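Long-range contacts in type II restriction enzyme MspI (Moraxella sp., PDB 1SA3), which recognises the palindromic double-stranded DNA sequence 5'-CCGG-3' and cleaves each strand after the first cytosine, leaving terminal 5'-phosphates: residues Lys125-Ile136 and Lys254-Gly262; Leu87-Thr98 and Leu189-His200. All coordinates share one frame; numbering follows the deposited sequence.

Contact 1. Residues Lys125-Ile136 and Lys254-Gly262. With nucleotides of chain A.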
# COMPACT_ATOMS: atom_id res chain seq x y z
N LYS E 125 -8.66 1.68 6.38
CA LYS E 125 -8.67 0.96 5.12
C LYS E 125 -8.93 1.94 3.98
O LYS E 125 -9.76 2.85 4.09
CB LYS E 125 -9.76 -0.12 5.12
CG LYS E 125 -9.29 -1.53 5.51
CD LYS E 125 -9.09 -1.70 7.00
CE LYS E 125 -8.48 -3.06 7.33
NZ LYS E 125 -9.20 -4.17 6.62
N VAL E 126 -8.23 1.75 2.87
CA VAL E 126 -8.38 2.60 1.71
C VAL E 126 -8.13 1.76 0.47
O VAL E 126 -7.49 0.71 0.53
CB VAL E 126 -7.37 3.76 1.77
CG1 VAL E 126 -5.96 3.21 1.70
CG2 VAL E 126 -7.65 4.75 0.64
N SER E 127 -8.65 2.23 -0.66
CA SER E 127 -8.49 1.53 -1.92
C SER E 127 -7.04 1.18 -2.21
O SER E 127 -6.16 2.05 -2.15
CB SER E 127 -9.05 2.39 -3.06
OG SER E 127 -10.41 2.72 -2.82
N ILE E 128 -6.78 -0.09 -2.52
CA ILE E 128 -5.43 -0.52 -2.86
C ILE E 128 -5.31 -0.82 -4.34
O ILE E 128 -4.21 -0.77 -4.90
CB ILE E 128 -5.00 -1.77 -2.07
CG1 ILE E 128 -6.11 -2.81 -2.11
CG2 ILE E 128 -4.61 -1.37 -0.65
CD1 ILE E 128 -5.76 -4.10 -1.37
N ALA E 129 -6.42 -1.15 -4.99
CA ALA E 129 -6.39 -1.43 -6.42
C ALA E 129 -7.73 -1.88 -6.96
O ALA E 129 -8.65 -2.20 -6.21
CB ALA E 129 -5.34 -2.51 -6.71
N GLU E 130 -7.84 -1.89 -8.29
CA GLU E 130 -9.04 -2.34 -8.96
C GLU E 130 -8.61 -3.27 -10.08
O GLU E 130 -7.60 -3.03 -10.75
CB GLU E 130 -9.84 -1.15 -9.51
CG GLU E 130 -9.10 -0.26 -10.49
CD GLU E 130 -10.00 0.82 -11.06
OE1 GLU E 130 -10.52 1.65 -10.28
OE2 GLU E 130 -10.20 0.83 -12.29
N TYR E 131 -9.35 -4.36 -10.27
CA TYR E 131 -8.99 -5.33 -11.30
C TYR E 131 -10.20 -6.05 -11.86
O TYR E 131 -11.25 -6.11 -11.22
CB TYR E 131 -8.07 -6.42 -10.75
CG TYR E 131 -6.84 -5.99 -9.98
CD1 TYR E 131 -6.80 -6.10 -8.59
CD2 TYR E 131 -5.69 -5.57 -10.65
CE1 TYR E 131 -5.65 -5.80 -7.88
CE2 TYR E 131 -4.52 -5.27 -9.93
CZ TYR E 131 -4.52 -5.39 -8.56
OH TYR E 131 -3.38 -5.10 -7.84
N ASP E 132 -10.04 -6.62 -13.05
CA ASP E 132 -11.10 -7.42 -13.63
C ASP E 132 -10.86 -8.82 -13.06
O ASP E 132 -9.73 -9.19 -12.77
CB ASP E 132 -10.98 -7.48 -15.15
CG ASP E 132 -11.99 -8.42 -15.75
OD1 ASP E 132 -13.20 -8.09 -15.72
OD2 ASP E 132 -11.59 -9.50 -16.23
N VAL E 133 -11.93 -9.59 -12.90
CA VAL E 133 -11.82 -10.93 -12.35
C VAL E 133 -10.77 -11.81 -13.05
O VAL E 133 -10.02 -12.51 -12.39
CB VAL E 133 -13.20 -11.64 -12.41
CG1 VAL E 133 -13.66 -11.76 -13.86
CG2 VAL E 133 -13.11 -13.01 -11.76
N GLU E 134 -10.72 -11.77 -14.37
CA GLU E 134 -9.76 -12.61 -15.10
C GLU E 134 -8.31 -12.26 -14.77
O GLU E 134 -7.43 -13.13 -14.72
CB GLU E 134 -9.99 -12.49 -16.61
CG GLU E 134 -11.35 -13.00 -17.10
CD GLU E 134 -11.50 -14.51 -16.97
OE1 GLU E 134 -10.48 -15.20 -16.76
OE2 GLU E 134 -12.64 -15.00 -17.08
N THR E 135 -8.05 -10.97 -14.55
CA THR E 135 -6.71 -10.51 -14.22
C THR E 135 -6.30 -11.06 -12.86
O THR E 135 -5.17 -11.52 -12.68
CB THR E 135 -6.68 -8.98 -14.20
OG1 THR E 135 -7.15 -8.49 -15.46
CG2 THR E 135 -5.26 -8.46 -13.97
N ILE E 136 -7.22 -11.01 -11.90
CA ILE E 136 -6.96 -11.52 -10.56
C ILE E 136 -6.68 -13.02 -10.59
O ILE E 136 -5.68 -13.51 -10.05
CB ILE E 136 -8.17 -11.29 -9.64
CG1 ILE E 136 -8.50 -9.80 -9.57
CG2 ILE E 136 -7.89 -11.87 -8.27
CD1 ILE E 136 -9.83 -9.49 -8.91
N LYS E 254 -17.03 1.93 -17.50
CA LYS E 254 -18.31 1.38 -17.93
C LYS E 254 -18.42 -0.10 -17.57
O LYS E 254 -19.48 -0.56 -17.18
CB LYS E 254 -18.47 1.57 -19.44
N ALA E 255 -17.32 -0.83 -17.70
CA ALA E 255 -17.31 -2.26 -17.39
C ALA E 255 -17.40 -2.55 -15.90
O ALA E 255 -16.87 -1.81 -15.07
CB ALA E 255 -16.06 -2.90 -17.95
N LYS E 256 -18.09 -3.63 -15.55
CA LYS E 256 -18.19 -4.04 -14.15
C LYS E 256 -16.74 -4.38 -13.78
O LYS E 256 -16.05 -5.05 -14.54
CB LYS E 256 -19.06 -5.29 -14.03
CG LYS E 256 -20.49 -5.06 -14.46
CD LYS E 256 -21.18 -4.02 -13.59
CE LYS E 256 -22.65 -3.89 -13.97
NZ LYS E 256 -23.36 -2.89 -13.14
N LYS E 257 -16.29 -3.90 -12.63
CA LYS E 257 -14.90 -4.14 -12.24
C LYS E 257 -14.75 -4.14 -10.73
O LYS E 257 -15.41 -3.38 -10.01
CB LYS E 257 -14.02 -3.06 -12.89
CG LYS E 257 -12.52 -3.25 -12.72
CD LYS E 257 -11.75 -2.19 -13.51
CE LYS E 257 -10.24 -2.34 -13.36
NZ LYS E 257 -9.51 -1.19 -13.99
N MET E 258 -13.86 -4.98 -10.22
CA MET E 258 -13.67 -5.06 -8.78
C MET E 258 -12.66 -4.06 -8.20
O MET E 258 -11.72 -3.64 -8.87
CB MET E 258 -13.22 -6.47 -8.40
CG MET E 258 -14.12 -7.55 -8.95
SD MET E 258 -13.62 -9.17 -8.36
CE MET E 258 -14.49 -9.19 -6.78
N GLN E 259 -12.89 -3.68 -6.95
CA GLN E 259 -12.00 -2.79 -6.22
C GLN E 259 -11.77 -3.41 -4.86
O GLN E 259 -12.69 -4.01 -4.28
CB GLN E 259 -12.60 -1.40 -6.01
CG GLN E 259 -11.58 -0.41 -5.43
CD GLN E 259 -12.23 0.85 -4.87
OE1 GLN E 259 -13.05 0.77 -3.95
NE2 GLN E 259 -11.85 2.01 -5.40
N PHE E 260 -10.55 -3.29 -4.35
CA PHE E 260 -10.22 -3.82 -3.04
C PHE E 260 -9.66 -2.74 -2.16
O PHE E 260 -8.84 -1.93 -2.60
CB PHE E 260 -9.21 -4.96 -3.16
CG PHE E 260 -9.69 -6.09 -4.02
CD1 PHE E 260 -9.44 -6.09 -5.39
CD2 PHE E 260 -10.47 -7.10 -3.47
CE1 PHE E 260 -9.97 -7.10 -6.20
CE2 PHE E 260 -11.01 -8.11 -4.28
CZ PHE E 260 -10.76 -8.10 -5.64
N LYS E 261 -10.12 -2.71 -0.91
CA LYS E 261 -9.64 -1.75 0.06
C LYS E 261 -8.87 -2.56 1.09
O LYS E 261 -9.24 -3.70 1.38
CB LYS E 261 -10.79 -0.99 0.71
CG LYS E 261 -11.67 -0.21 -0.29
CD LYS E 261 -12.52 0.84 0.41
CE LYS E 261 -13.55 1.47 -0.52
NZ LYS E 261 -13.00 2.30 -1.64
N GLY E 262 -7.81 -1.98 1.62
CA GLY E 262 -6.99 -2.67 2.60
C GLY E 262 -6.07 -1.70 3.31
O GLY E 262 -6.39 -0.50 3.35
OXT GLY E 262 -5.03 -2.14 3.84
P DG A 6 -4.31 7.99 -1.86
OP1 DG A 6 -3.19 8.51 -1.03
OP2 DG A 6 -4.64 6.54 -1.81
O5' DG A 6 -5.64 8.80 -1.56
C5' DG A 6 -6.78 8.15 -0.99
C4' DG A 6 -7.96 9.08 -1.05
O4' DG A 6 -8.54 8.92 -2.37
C3' DG A 6 -9.07 8.69 -0.07
O3' DG A 6 -9.15 9.53 1.07
C2' DG A 6 -10.36 8.80 -0.86
C1' DG A 6 -9.96 8.86 -2.32
N9 DG A 6 -10.40 7.59 -2.89
C8 DG A 6 -9.64 6.47 -3.13
N7 DG A 6 -10.35 5.43 -3.49
C5 DG A 6 -11.66 5.91 -3.53
C6 DG A 6 -12.88 5.24 -3.85
O6 DG A 6 -13.06 4.05 -4.16
N1 DG A 6 -13.97 6.10 -3.76
C2 DG A 6 -13.90 7.44 -3.41
N2 DG A 6 -15.07 8.11 -3.37
N3 DG A 6 -12.77 8.07 -3.11
C4 DG A 6 -11.70 7.25 -3.19
P DG A 7 -9.86 8.95 2.39
OP1 DG A 7 -9.44 9.82 3.51
OP2 DG A 7 -9.67 7.48 2.48
O5' DG A 7 -11.40 9.20 2.09
C5' DG A 7 -11.83 10.47 1.62
C4' DG A 7 -13.34 10.51 1.55
O4' DG A 7 -13.80 9.62 0.50
C3' DG A 7 -14.03 10.05 2.84
O3' DG A 7 -15.14 10.89 3.12
C2' DG A 7 -14.50 8.65 2.51
C1' DG A 7 -14.78 8.75 1.01
N9 DG A 7 -14.66 7.46 0.33
C8 DG A 7 -13.51 6.74 0.13
N7 DG A 7 -13.72 5.59 -0.44
C5 DG A 7 -15.10 5.55 -0.65
C6 DG A 7 -15.92 4.54 -1.22
O6 DG A 7 -15.60 3.44 -1.68
N1 DG A 7 -17.27 4.92 -1.22
C2 DG A 7 -17.75 6.12 -0.73
N2 DG A 7 -19.07 6.31 -0.83
N3 DG A 7 -16.99 7.06 -0.20
C4 DG A 7 -15.69 6.71 -0.18
P DC A 3 -8.95 0.18 -17.35
OP1 DC A 3 -8.01 -0.85 -17.85
OP2 DC A 3 -10.24 -0.24 -16.74
O5' DC A 3 -8.16 1.09 -16.32
C5' DC A 3 -6.98 1.75 -16.74
C4' DC A 3 -6.42 2.60 -15.63
O4' DC A 3 -7.20 3.81 -15.48
C3' DC A 3 -6.36 1.94 -14.25
O3' DC A 3 -5.04 2.11 -13.75
C2' DC A 3 -7.40 2.70 -13.43
C1' DC A 3 -7.45 4.07 -14.11
N1 DC A 3 -8.74 4.80 -14.03
C2 DC A 3 -8.75 6.15 -13.63
O2 DC A 3 -7.69 6.70 -13.31
N3 DC A 3 -9.92 6.82 -13.62
C4 DC A 3 -11.05 6.20 -13.97
N4 DC A 3 -12.18 6.91 -13.95
C5 DC A 3 -11.07 4.83 -14.36
C6 DC A 3 -9.90 4.17 -14.37
O HOH W 1 -11.12 4.31 -0.11
O HOH W 2 -10.05 2.14 -7.65
O HOH W 3 -6.70 -1.37 -13.55
O HOH W 4 -13.68 -5.54 -15.32
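The side chains of Tyr131 and Phe260, on one face of an antiparallel strand pair, cross at about a right angle, but their ring planes are inclined by only some 40°, with Phe260 CE1 near the plane of the tyrosine ring, at its edge, 4.1 Å from Tyr131 CD1. Another edge position, on the Phe260 ring, is taken by Ile136, whose CD1 comes from the opposite direction to within 3.6 Å of Phe260 CE1. At the bulge, Ile128 CG1 packs on Phe260 CB. Ile128 and Ala129 both face Phe260, a classic beta bulge: Phe260 O takes a nearly straight bond from Ile128 N (2.8 Å, 177°) and a weak one from Ala129 N.

The reverse face reads the DNA. Ser127 OG donates to N7 of DG6 of chain A at 2.8 Å and accepts from Lys261 NZ, while Gln259 NE2 donates to O6 of the same base at 2.7 Å. Lys261 NZ also bonds to Gln259 OE1 and to O6 of DG7 of chain A, so one ammonium group links Ser127 and Gln259, which bind DG6, to the next guanine. Lys257 runs out fully extended, its CG trans to the amide nitrogen (chi1 -173°), and crosses Glu130; its NZ forms a salt bridge to the anti lone pair of Glu130 OE2 (2.7 Å) and reaches OP2 of DC3 of chain A.

Strand 258-261 lies between strands 127-131 and 246-249, with Trp247 meeting Phe260 edge-to-face. Helix 179-188 packs on Ile128 and Ile136, and helix 146-157 on Met258.

Contact 2. Residues Leu87-Thr98 and Leu189-His200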
# COMPACT_ATOMS: atom_id res chain seq x y z
N LEU E 87 8.37 4.34 -14.11
CA LEU E 87 8.95 3.46 -15.12
C LEU E 87 8.33 3.61 -16.50
O LEU E 87 8.94 3.25 -17.51
CB LEU E 87 8.82 2.01 -14.64
CG LEU E 87 9.30 1.80 -13.20
CD1 LEU E 87 9.11 0.35 -12.81
CD2 LEU E 87 10.76 2.22 -13.08
N GLY E 88 7.11 4.15 -16.53
CA GLY E 88 6.44 4.34 -17.81
C GLY E 88 6.13 3.06 -18.54
O GLY E 88 6.12 3.02 -19.77
N ARG E 89 5.89 1.99 -17.79
CA ARG E 89 5.58 0.70 -18.40
C ARG E 89 4.54 -0.05 -17.59
O ARG E 89 4.24 0.31 -16.45
CB ARG E 89 6.85 -0.14 -18.54
CG ARG E 89 7.71 -0.20 -17.30
CD ARG E 89 8.91 -1.14 -17.49
NE ARG E 89 8.48 -2.49 -17.83
CZ ARG E 89 9.16 -3.59 -17.52
NH1 ARG E 89 10.30 -3.51 -16.87
NH2 ARG E 89 8.68 -4.79 -17.86
N THR E 90 3.99 -1.10 -18.19
CA THR E 90 2.99 -1.90 -17.51
C THR E 90 3.44 -3.34 -17.52
O THR E 90 4.26 -3.74 -18.35
CB THR E 90 1.62 -1.80 -18.19
OG1 THR E 90 1.65 -2.51 -19.44
CG2 THR E 90 1.26 -0.35 -18.45
N ILE E 91 2.92 -4.12 -16.59
CA ILE E 91 3.26 -5.53 -16.51
C ILE E 91 1.96 -6.29 -16.32
O ILE E 91 0.88 -5.70 -16.37
CB ILE E 91 4.17 -5.84 -15.30
CG1 ILE E 91 3.51 -5.33 -14.02
CG2 ILE E 91 5.54 -5.20 -15.52
CD1 ILE E 91 4.29 -5.63 -12.75
N ALA E 92 2.07 -7.59 -16.11
CA ALA E 92 0.89 -8.41 -15.90
C ALA E 92 0.11 -7.83 -14.73
O ALA E 92 0.57 -7.85 -13.59
CB ALA E 92 1.29 -9.85 -15.60
N GLY E 93 -1.07 -7.29 -15.01
CA GLY E 93 -1.88 -6.71 -13.96
C GLY E 93 -1.93 -5.20 -14.02
O GLY E 93 -2.66 -4.57 -13.25
N GLY E 94 -1.15 -4.61 -14.91
CA GLY E 94 -1.14 -3.16 -15.04
C GLY E 94 0.14 -2.48 -14.60
O GLY E 94 1.20 -3.11 -14.51
N SER E 95 0.05 -1.19 -14.32
CA SER E 95 1.21 -0.42 -13.88
C SER E 95 1.71 -0.90 -12.53
O SER E 95 0.92 -1.19 -11.63
CB SER E 95 0.84 1.06 -13.79
OG SER E 95 0.41 1.56 -15.04
N PRO E 96 3.04 -1.01 -12.37
CA PRO E 96 3.61 -1.46 -11.10
C PRO E 96 3.07 -0.62 -9.95
O PRO E 96 2.79 0.58 -10.12
CB PRO E 96 5.11 -1.24 -11.32
CG PRO E 96 5.27 -1.52 -12.77
CD PRO E 96 4.09 -0.78 -13.37
N LYS E 97 2.95 -1.25 -8.79
CA LYS E 97 2.44 -0.59 -7.58
C LYS E 97 3.52 0.20 -6.82
O LYS E 97 3.28 0.67 -5.71
CB LYS E 97 1.84 -1.62 -6.63
CG LYS E 97 0.67 -2.40 -7.22
CD LYS E 97 -0.55 -1.51 -7.39
CE LYS E 97 -1.72 -2.29 -7.97
NZ LYS E 97 -2.54 -1.46 -8.90
N THR E 98 4.69 0.36 -7.42
CA THR E 98 5.78 1.07 -6.77
C THR E 98 5.71 2.57 -6.97
O THR E 98 5.81 3.07 -8.10
CB THR E 98 7.14 0.53 -7.26
OG1 THR E 98 7.20 -0.88 -7.02
CG2 THR E 98 8.28 1.21 -6.53
N LEU E 189 1.14 -7.14 -7.06
CA LEU E 189 1.05 -7.61 -8.44
C LEU E 189 1.90 -8.84 -8.69
O LEU E 189 2.24 -9.17 -9.82
CB LEU E 189 1.42 -6.52 -9.45
CG LEU E 189 0.32 -5.51 -9.77
CD1 LEU E 189 0.74 -4.71 -10.99
CD2 LEU E 189 -1.01 -6.21 -10.05
N ARG E 190 2.26 -9.53 -7.62
CA ARG E 190 3.02 -10.76 -7.73
C ARG E 190 2.49 -11.67 -6.63
O ARG E 190 2.43 -11.27 -5.46
CB ARG E 190 4.51 -10.49 -7.56
CG ARG E 190 5.36 -11.73 -7.82
CD ARG E 190 6.84 -11.43 -7.71
NE ARG E 190 7.62 -12.65 -7.59
CZ ARG E 190 8.95 -12.69 -7.50
NH1 ARG E 190 9.65 -11.56 -7.51
NH2 ARG E 190 9.57 -13.85 -7.39
N ALA E 191 2.08 -12.88 -7.00
CA ALA E 191 1.52 -13.82 -6.03
C ALA E 191 2.54 -14.36 -5.04
O ALA E 191 2.21 -14.60 -3.88
CB ALA E 191 0.83 -14.98 -6.75
N GLU E 192 3.76 -14.58 -5.50
CA GLU E 192 4.81 -15.10 -4.63
C GLU E 192 5.63 -13.94 -4.10
O GLU E 192 5.55 -12.83 -4.62
CB GLU E 192 5.71 -16.07 -5.40
CG GLU E 192 5.00 -17.36 -5.80
CD GLU E 192 4.50 -18.14 -4.59
OE1 GLU E 192 5.33 -18.49 -3.73
OE2 GLU E 192 3.28 -18.40 -4.50
N LYS E 193 6.42 -14.20 -3.06
CA LYS E 193 7.24 -13.17 -2.43
C LYS E 193 8.28 -12.56 -3.36
O LYS E 193 8.86 -13.24 -4.20
CB LYS E 193 7.92 -13.73 -1.18
CG LYS E 193 6.94 -14.25 -0.14
CD LYS E 193 7.64 -14.59 1.18
CE LYS E 193 6.63 -15.06 2.23
NZ LYS E 193 7.25 -15.22 3.57
N SER E 194 8.49 -11.26 -3.18
CA SER E 194 9.46 -10.51 -3.97
C SER E 194 10.24 -9.62 -3.01
O SER E 194 9.73 -9.24 -1.97
CB SER E 194 8.72 -9.65 -5.01
OG SER E 194 9.59 -8.74 -5.66
N GLU E 195 11.49 -9.31 -3.35
CA GLU E 195 12.31 -8.44 -2.50
C GLU E 195 13.31 -7.71 -3.37
O GLU E 195 14.01 -8.32 -4.19
CB GLU E 195 13.06 -9.24 -1.43
CG GLU E 195 13.68 -8.37 -0.33
CD GLU E 195 14.73 -9.10 0.51
OE1 GLU E 195 15.93 -9.03 0.16
OE2 GLU E 195 14.35 -9.75 1.50
N GLY E 196 13.37 -6.39 -3.20
CA GLY E 196 14.31 -5.59 -3.97
C GLY E 196 14.02 -5.45 -5.45
O GLY E 196 14.85 -4.95 -6.21
N ASN E 197 12.84 -5.90 -5.89
CA ASN E 197 12.47 -5.80 -7.30
C ASN E 197 11.66 -4.52 -7.46
O ASN E 197 10.59 -4.40 -6.88
CB ASN E 197 11.62 -7.01 -7.70
CG ASN E 197 11.33 -7.06 -9.19
OD1 ASN E 197 11.15 -6.02 -9.84
ND2 ASN E 197 11.27 -8.26 -9.74
N ILE E 198 12.15 -3.58 -8.26
CA ILE E 198 11.46 -2.30 -8.43
C ILE E 198 10.01 -2.40 -8.93
O ILE E 198 9.21 -1.50 -8.71
CB ILE E 198 12.28 -1.36 -9.33
CG1 ILE E 198 11.77 0.08 -9.18
CG2 ILE E 198 12.19 -1.81 -10.78
CD1 ILE E 198 12.69 1.11 -9.81
N LEU E 199 9.67 -3.51 -9.59
CA LEU E 199 8.31 -3.69 -10.10
C LEU E 199 7.29 -4.06 -9.02
O LEU E 199 6.08 -4.01 -9.26
CB LEU E 199 8.29 -4.79 -11.17
CG LEU E 199 9.17 -4.54 -12.40
CD1 LEU E 199 9.15 -5.76 -13.31
CD2 LEU E 199 8.66 -3.31 -13.14
N HIS E 200 7.76 -4.44 -7.84
CA HIS E 200 6.88 -4.85 -6.74
C HIS E 200 7.28 -4.20 -5.41
O HIS E 200 8.38 -4.44 -4.91
CB HIS E 200 6.91 -6.38 -6.59
CG HIS E 200 6.67 -7.10 -7.87
ND1 HIS E 200 5.44 -7.10 -8.51
CD2 HIS E 200 7.51 -7.79 -8.68
CE1 HIS E 200 5.54 -7.75 -9.65
NE2 HIS E 200 6.79 -8.18 -9.79
O HOH W 5 2.57 -8.90 -12.40
O HOH W 6 3.56 -3.83 -8.55
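Leu189, which has left helical geometry with positive phi just after helix 179-188, pushes its side chain into the curl of residues 91-97. Its CD1 comes within 3.6 Å of Ser95 O and also meets Ile91 CD1, while CD2 lies against Gly93. The type II turn from Ile91 to Gly94 brings Gly93 here, with no side chain to obstruct the leucine methyl. Lys97 crosses Leu189 at about a right angle, CG against CG.

The two loops share no direct backbone hydrogen bond, but two waters bridge them. One donates to Ala92 O and Leu189 O, both at 2.6 Å; the other accepts from Lys97 N at 2.7 Å and donates to Leu199 O.

Ile91 has CG1 between its backbone N and carbonyl carbon (chi1 55°), which carries CD1 to His200 CE1 as well as to Leu189. The imidazole is held between Leu199 CB on one face and Arg190 CB on the opposite one, each displaced toward the ring's rim, and its ND1 is bonded to Thr188 O. Leu199 CD2 rests on both Leu87 CD1, 3.7 Å away, and Pro96 CG, and lies over one face of the Arg89 guanidinium, toward its rim near NH1. Farther along, Leu87 CD2 meets Ile198 CD1.

The one direct hydrogen bond runs from Thr98 OG1 to Ile198 O (2.7 Å), approaching from above the carbonyl plane. Its acceptor belongs to a type I turn, Asn197 to His200, also braced by an Asx turn in which Asn197 OD1 accepts from Leu199 N at 2.9 Å. Apolar packing therefore makes most of the join between these irregular loops, while a hydroxyl and two waters satisfy backbone polar groups along it.

In the fold
The segments alternate along the chain, 87-98, 125-136, 189-200 and 254-262, so the loop joining strands 77-84 and 100-106 meets the one between helix 179-188 and strand 203-210, while strand 127-131 pairs with the C-terminal strand. The contact centres lie 16 Å apart, and the contacts touch where the Tyr131 hydroxyl, hydrogen-bonded to Cys186 O, packs on Lys97 and Leu189, with Ala129 also against Lys97. Contact 1 belongs to the three-stranded sheet that reads the guanines; contact 2 borders the five-stranded mixed sheet. Thr98, whose side chain is about 8 Å from the sodium ion bound by Glu35, Asp84 and Asp99, directly precedes Asp99; contact 2 thus lies between recognition sheet and metal site and may help relate them.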